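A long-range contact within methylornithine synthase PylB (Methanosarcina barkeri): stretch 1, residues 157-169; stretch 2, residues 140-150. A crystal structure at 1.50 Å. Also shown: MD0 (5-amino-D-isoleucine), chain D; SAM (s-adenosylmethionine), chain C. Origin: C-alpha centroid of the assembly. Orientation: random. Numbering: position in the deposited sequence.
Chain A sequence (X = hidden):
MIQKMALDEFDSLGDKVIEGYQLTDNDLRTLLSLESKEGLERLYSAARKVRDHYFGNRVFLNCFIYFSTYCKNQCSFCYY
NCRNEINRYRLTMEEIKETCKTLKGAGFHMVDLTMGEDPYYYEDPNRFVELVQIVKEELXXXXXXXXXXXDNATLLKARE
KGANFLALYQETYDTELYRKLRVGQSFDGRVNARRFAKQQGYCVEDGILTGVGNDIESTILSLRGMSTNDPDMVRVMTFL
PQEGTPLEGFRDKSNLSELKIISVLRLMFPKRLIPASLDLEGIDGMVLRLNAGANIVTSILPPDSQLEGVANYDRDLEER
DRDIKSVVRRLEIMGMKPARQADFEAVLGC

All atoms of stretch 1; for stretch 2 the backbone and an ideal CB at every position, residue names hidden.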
ATOM      1  N   LYS A 157      17.975   3.778  12.878  1.00 14.81           N
ATOM      2  CA  LYS A 157      18.932   2.704  12.635  1.00 15.77           C
ATOM      3  C   LYS A 157      18.603   1.927  11.349  1.00 15.07           C
ATOM      4  O   LYS A 157      19.531   1.511  10.597  1.00 15.66           O
ATOM      5  CB  LYS A 157      18.998   1.780  13.817  1.00 17.25           C
ATOM      6  CG  LYS A 157      19.705   2.444  15.016  1.00 20.19           C
ATOM      7  CD  LYS A 157      19.522   1.490  16.187  1.00 30.14           C
ATOM      8  CE  LYS A 157      20.425   1.933  17.280  1.00 43.21           C
ATOM      9  NZ  LYS A 157      19.645   1.744  18.541  1.00 68.01           N
ATOM     10  N   ALA A 158      17.313   1.741  11.107  1.00 12.85           N
ATOM     11  CA  ALA A 158      16.953   1.022   9.881  1.00 13.10           C
ATOM     12  C   ALA A 158      17.257   1.801   8.619  1.00 12.71           C
ATOM     13  O   ALA A 158      17.623   1.208   7.616  1.00 14.00           O
ATOM     14  CB  ALA A 158      15.508   0.598   9.919  1.00 14.02           C
ATOM     15  N   ARG A 159      17.170   3.129   8.700  1.00 13.27           N
ATOM     16  CA  ARG A 159      17.571   4.023   7.590  1.00 13.23           C
ATOM     17  C   ARG A 159      19.052   3.846   7.288  1.00 14.45           C
ATOM     18  O   ARG A 159      19.477   3.692   6.135  1.00 16.97           O
ATOM     19  CB  ARG A 159      17.213   5.455   7.924  1.00 14.77           C
ATOM     20  CG  ARG A 159      17.648   6.443   6.817  1.00 16.55           C
ATOM     21  CD  ARG A 159      16.943   6.229   5.500  1.00 16.34           C
ATOM     22  NE  ARG A 159      17.430   7.187   4.535  1.00 14.64           N
ATOM     23  CZ  ARG A 159      17.133   7.141   3.241  1.00 16.43           C
ATOM     24  NH1 ARG A 159      16.280   6.226   2.774  1.00 20.53           N
ATOM     25  NH2 ARG A 159      17.592   8.090   2.458  1.00 19.41           N
ATOM     26  N   GLU A 160      19.855   3.805   8.344  1.00 15.95           N
ATOM     27  CA  GLU A 160      21.319   3.643   8.159  1.00 18.22           C
ATOM     28  C   GLU A 160      21.703   2.286   7.534  1.00 17.53           C
ATOM     29  O   GLU A 160      22.677   2.212   6.786  1.00 23.01           O
ATOM     30  CB  GLU A 160      21.995   3.893   9.521  1.00 22.37           C
ATOM     31  CG  GLU A 160      23.510   4.019   9.410  1.00 31.16           C
ATOM     32  CD  GLU A 160      24.080   5.182   8.553  1.00 38.71           C
ATOM     33  OE1 GLU A 160      23.493   6.301   8.327  1.00 36.37           O
ATOM     34  OE2 GLU A 160      25.226   4.957   8.146  1.00 35.27           O
ATOM     35  N   LYS A 161      20.862   1.242   7.755  1.00 16.76           N
ATOM     36  CA  LYS A 161      21.055  -0.077   7.146  1.00 17.31           C
ATOM     37  C   LYS A 161      20.492  -0.238   5.727  1.00 20.93           C
ATOM     38  O   LYS A 161      20.651  -1.266   5.133  1.00 22.13           O
ATOM     39  CB  LYS A 161      20.505  -1.232   8.003  1.00 19.65           C
ATOM     40  CG  LYS A 161      21.136  -1.314   9.376  1.00 22.39           C
ATOM     41  CD  LYS A 161      22.639  -1.490   9.304  1.00 25.26           C
ATOM     42  CE  LYS A 161      23.105  -2.055  10.655  1.00 32.53           C
ATOM     43  NZ  LYS A 161      24.565  -2.223  10.687  1.00 40.77           N
ATOM     44  N   GLY A 162      19.760   0.775   5.259  1.00 17.87           N
ATOM     45  CA  GLY A 162      19.329   0.838   3.840  1.00 19.75           C
ATOM     46  C   GLY A 162      17.834   0.825   3.620  1.00 17.48           C
ATOM     47  O   GLY A 162      17.385   0.742   2.471  1.00 18.95           O
ATOM     48  N   ALA A 163      17.043   1.027   4.653  1.00 13.88           N
ATOM     49  CA  ALA A 163      15.614   1.196   4.392  1.00 12.76           C
ATOM     50  C   ALA A 163      15.345   2.531   3.657  1.00 13.14           C
ATOM     51  O   ALA A 163      15.889   3.564   4.009  1.00 15.49           O
ATOM     52  CB  ALA A 163      14.841   1.135   5.719  1.00 13.46           C
ATOM     53  N   ASN A 164      14.543   2.464   2.596  1.00 12.13           N
ATOM     54  CA  ASN A 164      14.244   3.622   1.782  1.00 12.14           C
ATOM     55  C   ASN A 164      12.831   4.191   1.976  1.00 11.97           C
ATOM     56  O   ASN A 164      12.668   5.412   1.771  1.00 14.06           O
ATOM     57  CB  ASN A 164      14.354   3.238   0.293  1.00 14.35           C
ATOM     58  CG  ASN A 164      15.758   2.874  -0.076  1.00 14.53           C
ATOM     59  OD1 ASN A 164      16.607   3.780  -0.288  1.00 24.57           O
ATOM     60  ND2 ASN A 164      16.035   1.630  -0.042  1.00 12.51           N
ATOM     61  N   PHE A 165      11.807   3.381   2.198  1.00 12.68           N
ATOM     62  CA  PHE A 165      10.416   3.810   2.313  1.00 11.43           C
ATOM     63  C   PHE A 165       9.916   3.310   3.647  1.00 11.30           C
ATOM     64  O   PHE A 165      10.239   2.196   4.095  1.00 12.83           O
ATOM     65  CB  PHE A 165       9.616   3.114   1.158  1.00 13.01           C
ATOM     66  CG  PHE A 165       9.071   4.011   0.127  1.00 14.42           C
ATOM     67  CD1 PHE A 165       7.869   4.730   0.426  1.00 15.76           C
ATOM     68  CD2 PHE A 165       9.633   4.102  -1.117  1.00 16.23           C
ATOM     69  CE1 PHE A 165       7.295   5.539  -0.550  1.00 18.67           C
ATOM     70  CE2 PHE A 165       9.070   4.930  -2.110  1.00 19.74           C
ATOM     71  CZ  PHE A 165       7.899   5.623  -1.823  1.00 19.04           C
ATOM     72  N   LEU A 166       9.113   4.124   4.259  1.00 11.34           N
ATOM     73  CA  LEU A 166       8.297   3.691   5.419  1.00 10.67           C
ATOM     74  C   LEU A 166       6.838   3.694   5.008  1.00 11.31           C
ATOM     75  O   LEU A 166       6.319   4.738   4.579  1.00 12.70           O
ATOM     76  CB  LEU A 166       8.478   4.658   6.591  1.00 11.45           C
ATOM     77  CG  LEU A 166       7.521   4.356   7.789  1.00 11.98           C
ATOM     78  CD1 LEU A 166       7.882   3.029   8.402  1.00 12.51           C
ATOM     79  CD2 LEU A 166       7.671   5.493   8.759  1.00 14.31           C
ATOM     80  N   ALA A 167       6.185   2.549   5.128  1.00 11.14           N
ATOM     81  CA  ALA A 167       4.728   2.507   4.846  1.00 11.02           C
ATOM     82  C   ALA A 167       4.011   2.400   6.180  1.00 10.78           C
ATOM     83  O   ALA A 167       4.185   1.418   6.906  1.00 13.41           O
ATOM     84  CB  ALA A 167       4.427   1.283   3.947  1.00 12.28           C
ATOM     85  N   LEU A 168       3.253   3.414   6.502  1.00 11.55           N
ATOM     86  CA  LEU A 168       2.574   3.458   7.823  1.00 11.65           C
ATOM     87  C   LEU A 168       1.254   4.182   7.600  1.00 11.76           C
ATOM     88  O   LEU A 168       1.200   5.424   7.592  1.00 15.60           O
ATOM     89  CB  LEU A 168       3.507   4.250   8.835  1.00 12.93           C
ATOM     90  CG  LEU A 168       3.033   4.115  10.298  1.00 13.16           C
ATOM     91  CD1 LEU A 168       3.285   2.698  10.840  1.00 13.84           C
ATOM     92  CD2 LEU A 168       3.773   5.195  11.148  1.00 15.98           C
ATOM     93  N   TYR A 169       0.217   3.391   7.301  1.00 11.72           N
ATOM     94  CA  TYR A 169      -1.002   4.031   6.796  1.00 11.20           C
ATOM     95  C   TYR A 169      -1.876   4.516   7.923  1.00 12.03           C
ATOM     96  O   TYR A 169      -1.998   3.898   8.957  1.00 12.74           O
ATOM     97  CB  TYR A 169      -1.845   2.999   5.947  1.00 11.39           C
ATOM     98  CG  TYR A 169      -1.010   2.266   4.887  1.00 12.23           C
ATOM     99  CD1 TYR A 169       0.085   2.894   4.284  1.00 12.45           C
ATOM    100  CD2 TYR A 169      -1.308   0.987   4.536  1.00 13.97           C
ATOM    101  CE1 TYR A 169       0.886   2.196   3.356  1.00 12.82           C
ATOM    102  CE2 TYR A 169      -0.545   0.281   3.643  1.00 14.38           C
ATOM    103  CZ  TYR A 169       0.565   0.879   3.077  1.00 13.22           C
ATOM    104  OH  TYR A 169       1.344   0.156   2.176  1.00 14.93           O
ATOM    105  N   UNK A 140      20.308  -5.616  -2.377  1.00 15.20           N
ATOM    106  CA  UNK A 140      20.727  -4.314  -2.903  1.00 16.91           C
ATOM    107  C   UNK A 140      19.614  -3.372  -3.390  1.00 18.20           C
ATOM    108  O   UNK A 140      19.895  -2.285  -3.811  1.00 24.14           O
ATOM    109  CB  UNK A 140      21.692  -4.555  -4.066  1.00 16.91           C
ATOM    110  N   UNK A 141      18.376  -3.797  -3.312  1.00 16.79           N
ATOM    111  CA  UNK A 141      17.231  -3.085  -3.892  1.00 15.53           C
ATOM    112  C   UNK A 141      16.731  -2.115  -2.886  1.00 13.42           C
ATOM    113  O   UNK A 141      16.963  -2.211  -1.651  1.00 14.59           O
ATOM    114  CB  UNK A 141      16.114  -4.038  -4.322  1.00 15.53           C
ATOM    115  N   UNK A 142      16.026  -1.085  -3.355  1.00 12.89           N
ATOM    116  CA  UNK A 142      15.221  -0.272  -2.415  1.00 12.81           C
ATOM    117  C   UNK A 142      14.327  -1.093  -1.537  1.00 11.86           C
ATOM    118  O   UNK A 142      13.751  -2.112  -1.999  1.00 12.96           O
ATOM    119  CB  UNK A 142      14.362   0.735  -3.182  1.00 12.81           C
ATOM    120  N   UNK A 143      14.298  -0.737  -0.286  1.00 10.92           N
ATOM    121  CA  UNK A 143      13.496  -1.471   0.715  1.00 11.06           C
ATOM    122  C   UNK A 143      12.438  -0.576   1.294  1.00 10.82           C
ATOM    123  O   UNK A 143      12.719   0.557   1.758  1.00 13.04           O
ATOM    124  CB  UNK A 143      14.378  -2.023   1.836  1.00 11.06           C
ATOM    125  N   UNK A 144      11.201  -1.057   1.258  1.00 10.84           N
ATOM    126  CA  UNK A 144      10.095  -0.431   1.992  1.00 11.07           C
ATOM    127  C   UNK A 144       9.956  -1.249   3.270  1.00 11.74           C
ATOM    128  O   UNK A 144      10.040  -2.483   3.227  1.00 11.85           O
ATOM    129  CB  UNK A 144       8.796  -0.399   1.184  1.00 11.07           C
ATOM    130  N   UNK A 145       9.831  -0.597   4.392  1.00 10.76           N
ATOM    131  CA  UNK A 145       9.508  -1.294   5.664  1.00 10.57           C
ATOM    132  C   UNK A 145       8.121  -0.915   6.088  1.00 10.62           C
ATOM    133  O   UNK A 145       7.708   0.287   6.025  1.00 10.60           O
ATOM    134  CB  UNK A 145      10.508  -0.953   6.771  1.00 10.57           C
ATOM    135  N   UNK A 146       7.385  -1.921   6.605  1.00 10.53           N
ATOM    136  CA  UNK A 146       6.068  -1.693   7.196  1.00 10.97           C
ATOM    137  C   UNK A 146       6.102  -2.404   8.556  1.00 10.97           C
ATOM    138  O   UNK A 146       5.608  -3.527   8.671  1.00 12.51           O
ATOM    139  CB  UNK A 146       4.937  -2.207   6.303  1.00 10.97           C
ATOM    140  N   UNK A 147       6.712  -1.792   9.566  1.00 11.68           N
ATOM    141  CA  UNK A 147       6.975  -2.474  10.819  1.00 12.18           C
ATOM    142  C   UNK A 147       5.980  -2.124  11.907  1.00 12.59           C
ATOM    143  O   UNK A 147       6.195  -2.537  13.069  1.00 15.44           O
ATOM    144  CB  UNK A 147       8.391  -2.148  11.298  1.00 12.18           C
ATOM    145  N   UNK A 148       4.972  -1.315  11.546  1.00 12.54           N
ATOM    146  CA  UNK A 148       4.101  -0.683  12.545  1.00 13.01           C
ATOM    147  C   UNK A 148       4.787   0.508  13.169  1.00 12.55           C
ATOM    148  O   UNK A 148       5.788   1.004  12.636  1.00 14.27           O
ATOM    149  CB  UNK A 148       3.699  -1.683  13.631  1.00 13.01           C
ATOM    150  N   UNK A 149       4.280   0.926  14.318  1.00 13.87           N
ATOM    151  CA  UNK A 149       4.774   2.148  14.921  1.00 13.63           C
ATOM    152  C   UNK A 149       6.034   1.816  15.789  1.00 15.43           C
ATOM    153  O   UNK A 149       5.992   1.602  17.025  1.00 17.62           O
ATOM    154  CB  UNK A 149       3.676   2.806  15.759  1.00 13.63           C
ATOM    155  N   UNK A 150       7.124   1.652  15.076  1.00 16.01           N
ATOM    156  CA  UNK A 150       8.435   1.354  15.745  1.00 17.97           C
ATOM    157  C   UNK A 150       8.935   2.768  16.278  1.00 18.38           C
ATOM    158  O   UNK A 150       8.544   3.866  15.759  1.00 18.90           O
ATOM    159  CB  UNK A 150       9.435   0.709  14.783  1.00 17.97           C
TER
HETATM  160  C   MD0 D 993      -0.128  -4.604  -0.328  1.00 18.66           C
HETATM  161  N   MD0 D 993      -0.440  -6.717   0.825  1.00 18.47           N
HETATM  162  O   MD0 D 993       0.684  -3.853  -0.907  1.00 18.89           O
HETATM  163  CA  MD0 D 993       0.360  -5.499   0.765  1.00 15.61           C
HETATM  164  CB  MD0 D 993       0.314  -4.758   2.136  1.00 15.20           C
HETATM  165  CD  MD0 D 993       1.775  -3.086   3.463  1.00 16.16           C
HETATM  166  NE  MD0 D 993       2.758  -2.023   3.305  1.00 17.91           N
HETATM  167  CG  MD0 D 993       1.337  -3.586   2.089  1.00 15.00           C
HETATM  168  CG2 MD0 D 993      -1.087  -4.213   2.515  1.00 17.28           C
HETATM  169  OXT MD0 D 993      -1.330  -4.649  -0.616  1.00 20.00           O
HETATM  170  N   SAM C 992       1.251  -3.943  11.256  1.00 18.22           N
HETATM  171  CA  SAM C 992       1.699  -2.848  10.533  1.00 16.65           C
HETATM  172  C   SAM C 992       0.723  -1.748  10.402  1.00 15.13           C
HETATM  173  O   SAM C 992      -0.436  -1.887  10.845  1.00 15.50           O
HETATM  174  OXT SAM C 992       1.159  -0.638   9.935  1.00 14.39           O
HETATM  175  CB  SAM C 992       1.729  -3.078   9.191  1.00 20.95           C
HETATM  176  CG  SAM C 992       0.669  -3.828   8.492  0.50 25.16           C
HETATM  177  SD  SAM C 992      -0.032  -2.895   7.065  0.50 28.46           S
HETATM  178  CE  SAM C 992       0.448  -3.935   5.712  0.50 34.42           C
HETATM  179  C5' SAM C 992      -1.759  -3.302   7.208  0.50 26.78           C
HETATM  180  C4' SAM C 992      -2.551  -2.384   6.641  1.00 22.74           C
HETATM  181  O4' SAM C 992      -3.103  -3.524   5.725  1.00 19.41           O
HETATM  182  C3' SAM C 992      -3.412  -1.738   7.419  1.00 22.35           C
HETATM  183  O3' SAM C 992      -2.682  -0.507   7.316  1.00 18.65           O
HETATM  184  C2' SAM C 992      -4.484  -1.719   6.321  1.00 20.44           C
HETATM  185  O2' SAM C 992      -4.480  -0.498   5.511  1.00 21.87           O
HETATM  186  C1' SAM C 992      -4.390  -2.970   5.430  1.00 16.59           C
HETATM  187  N9  SAM C 992      -5.373  -4.011   5.907  1.00 14.80           N
HETATM  188  C8  SAM C 992      -5.373  -4.769   7.045  1.00 13.94           C
HETATM  189  N7  SAM C 992      -6.467  -5.516   7.071  1.00 13.08           N
HETATM  190  C5  SAM C 992      -7.181  -5.248   5.925  1.00 12.46           C
HETATM  191  C6  SAM C 992      -8.434  -5.679   5.462  1.00 12.45           C
HETATM  192  N6  SAM C 992      -9.192  -6.546   6.134  1.00 13.57           N
HETATM  193  N1  SAM C 992      -8.850  -5.253   4.260  1.00 13.50           N
HETATM  194  C2  SAM C 992      -8.125  -4.353   3.531  1.00 14.72           C
HETATM  195  N3  SAM C 992      -6.967  -3.828   4.001  1.00 14.37           N
HETATM  196  C4  SAM C 992      -6.499  -4.309   5.196  1.00 13.32           C

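The strand at 143-146 pairs in parallel with that of stretch 1, and its backbone bonds can be read before any side chain is known: Asn164 N and Phe165 N both donate to O of position 143 (2.8 and 3.0 Å), N of position 145 donates to Phe165 O (2.8 Å), and Ala167 N donates to O of position 145 (2.9 Å).

Position 140 has positive phi (69°), so the backbone alone favours glycine; it is Gly140. Position 141 is unconstrained by stretch 1, and many residues would serve; it is Leu141, whose side chain leads away. At 142, phi of -51° and psi of 137° suit proline, though other small or medium residues would fit beside Asn164. It is Pro142, whose ring lies beside the Asn164 side chain.

At 143 the CB points sideways, 4.1 Å from Gly162 O and 4.3 Å from Ala163 CA. Extended backbone angles and the absence of a charged partner suit a beta-branched or other aliphatic residue. Ile143 is found, packing its CB against the Gly162 carbonyl.

The CB of position 144 lies on the same sheet face as Phe165, 3.6 Å from Phe165 CB and 5.4 Å from Ala167 CB. Small Ala167 leaves room beside the phenylalanine, so a long apolar chain such as methionine, leucine or isoleucine would suit. Met144 extends along this face, its SD 3.8 Å from Ala167 CB and its CE 3.7 Å from Phe165 CD1.

Position 145 turns to the other face, with Leu166, where Ala158 and Ala163 offer only methyl groups. An aliphatic residue is expected, and isoleucine, valine or leucine could all fit. Ile145 packs against all three: CD1 is 4.2 Å from Ala158 CB, both CD1 and CG2 are 4.2 Å from Ala163 CB, and CG1 is 4.0 Å from Leu166 CD1.

At 146 the CB is sideways, 3.8 Å from Ala167 O, and the amine NE of MD0 lies nearby as a donor. A small polar residue would answer it. Ser146 OG accepts a hydrogen bond from MD0 NE (2.9 Å) and sits 3.4 Å from Ala167 CB.

Nothing of stretch 1 lies within 5.5 Å of the ideal CB at 147 and phi is -101°, so many residues would suit, proline among them; it is Pro147, whose CD is 3.7 Å from Leu166 CD1. Position 148, with phi of 78° and psi of -162°, favours glycine. Gly148 N donates to the O of water 1 (2.9 Å), which also donates to Ala167 O.

The CB of 149 is 4.9 Å from Leu168 CD1, inviting an apolar residue; Leu149 CD1 meets Leu168 CD2 at 4.2 Å. Position 150 is left open; it is Met150.

Stretch 2, residues 140-150: GLPIMISPGLM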
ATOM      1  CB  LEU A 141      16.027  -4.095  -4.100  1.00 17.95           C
ATOM      2  CG  LEU A 141      16.201  -5.047  -5.312  1.00 20.17           C
ATOM      3  CD1 LEU A 141      15.094  -6.076  -5.266  1.00 28.33           C
ATOM      4  CD2 LEU A 141      16.133  -4.212  -6.613  1.00 25.53           C
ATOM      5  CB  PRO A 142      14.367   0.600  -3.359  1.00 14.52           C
ATOM      6  CG  PRO A 142      15.227   0.640  -4.642  1.00 14.28           C
ATOM      7  CD  PRO A 142      15.788  -0.748  -4.747  1.00 14.25           C
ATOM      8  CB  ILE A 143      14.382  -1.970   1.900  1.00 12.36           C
ATOM      9  CG1 ILE A 143      15.311  -3.051   1.420  1.00 14.80           C
ATOM     10  CG2 ILE A 143      13.516  -2.538   3.067  1.00 14.60           C
ATOM     11  CD1 ILE A 143      16.231  -3.532   2.542  1.00 17.91           C
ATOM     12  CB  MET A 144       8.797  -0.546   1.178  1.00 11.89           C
ATOM     13  CG  MET A 144       7.555  -0.197   2.008  1.00 14.36           C
ATOM     14  SD  MET A 144       6.114  -0.210   0.844  1.00 16.84           S
ATOM     15  CE  MET A 144       6.238   1.427   0.317  1.00 16.60           C
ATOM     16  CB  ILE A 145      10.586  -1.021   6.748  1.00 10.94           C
ATOM     17  CG1 ILE A 145      10.710   0.469   7.071  1.00 11.36           C
ATOM     18  CG2 ILE A 145      11.888  -1.737   6.425  1.00 12.61           C
ATOM     19  CD1 ILE A 145      11.573   0.744   8.337  1.00 13.68           C
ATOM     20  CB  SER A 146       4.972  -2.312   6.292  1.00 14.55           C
ATOM     21  OG  SER A 146       5.071  -1.848   4.971  1.00 15.54           O
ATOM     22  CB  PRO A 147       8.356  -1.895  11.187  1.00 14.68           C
ATOM     23  CG  PRO A 147       8.238  -0.445  10.761  1.00 14.64           C
ATOM     24  CD  PRO A 147       7.395  -0.456   9.473  1.00 12.88           C
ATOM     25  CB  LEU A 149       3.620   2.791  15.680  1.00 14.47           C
ATOM     26  CG  LEU A 149       4.042   4.058  16.398  1.00 16.17           C
ATOM     27  CD1 LEU A 149       4.355   5.093  15.331  1.00 23.76           C
ATOM     28  CD2 LEU A 149       2.958   4.529  17.337  1.00 22.28           C
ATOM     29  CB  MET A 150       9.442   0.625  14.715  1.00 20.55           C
ATOM     30  CG  MET A 150       9.325  -0.986  14.546  1.00 32.73           C
ATOM     31  SD  MET A 150      10.522  -1.277  15.800  1.00 46.07           S
ATOM     32  CE  MET A 150      10.879  -3.051  15.783  1.00 28.83           C
TER
HETATM   33  O   HOH W   1       3.863  -0.279   9.069  1.00 12.63           O
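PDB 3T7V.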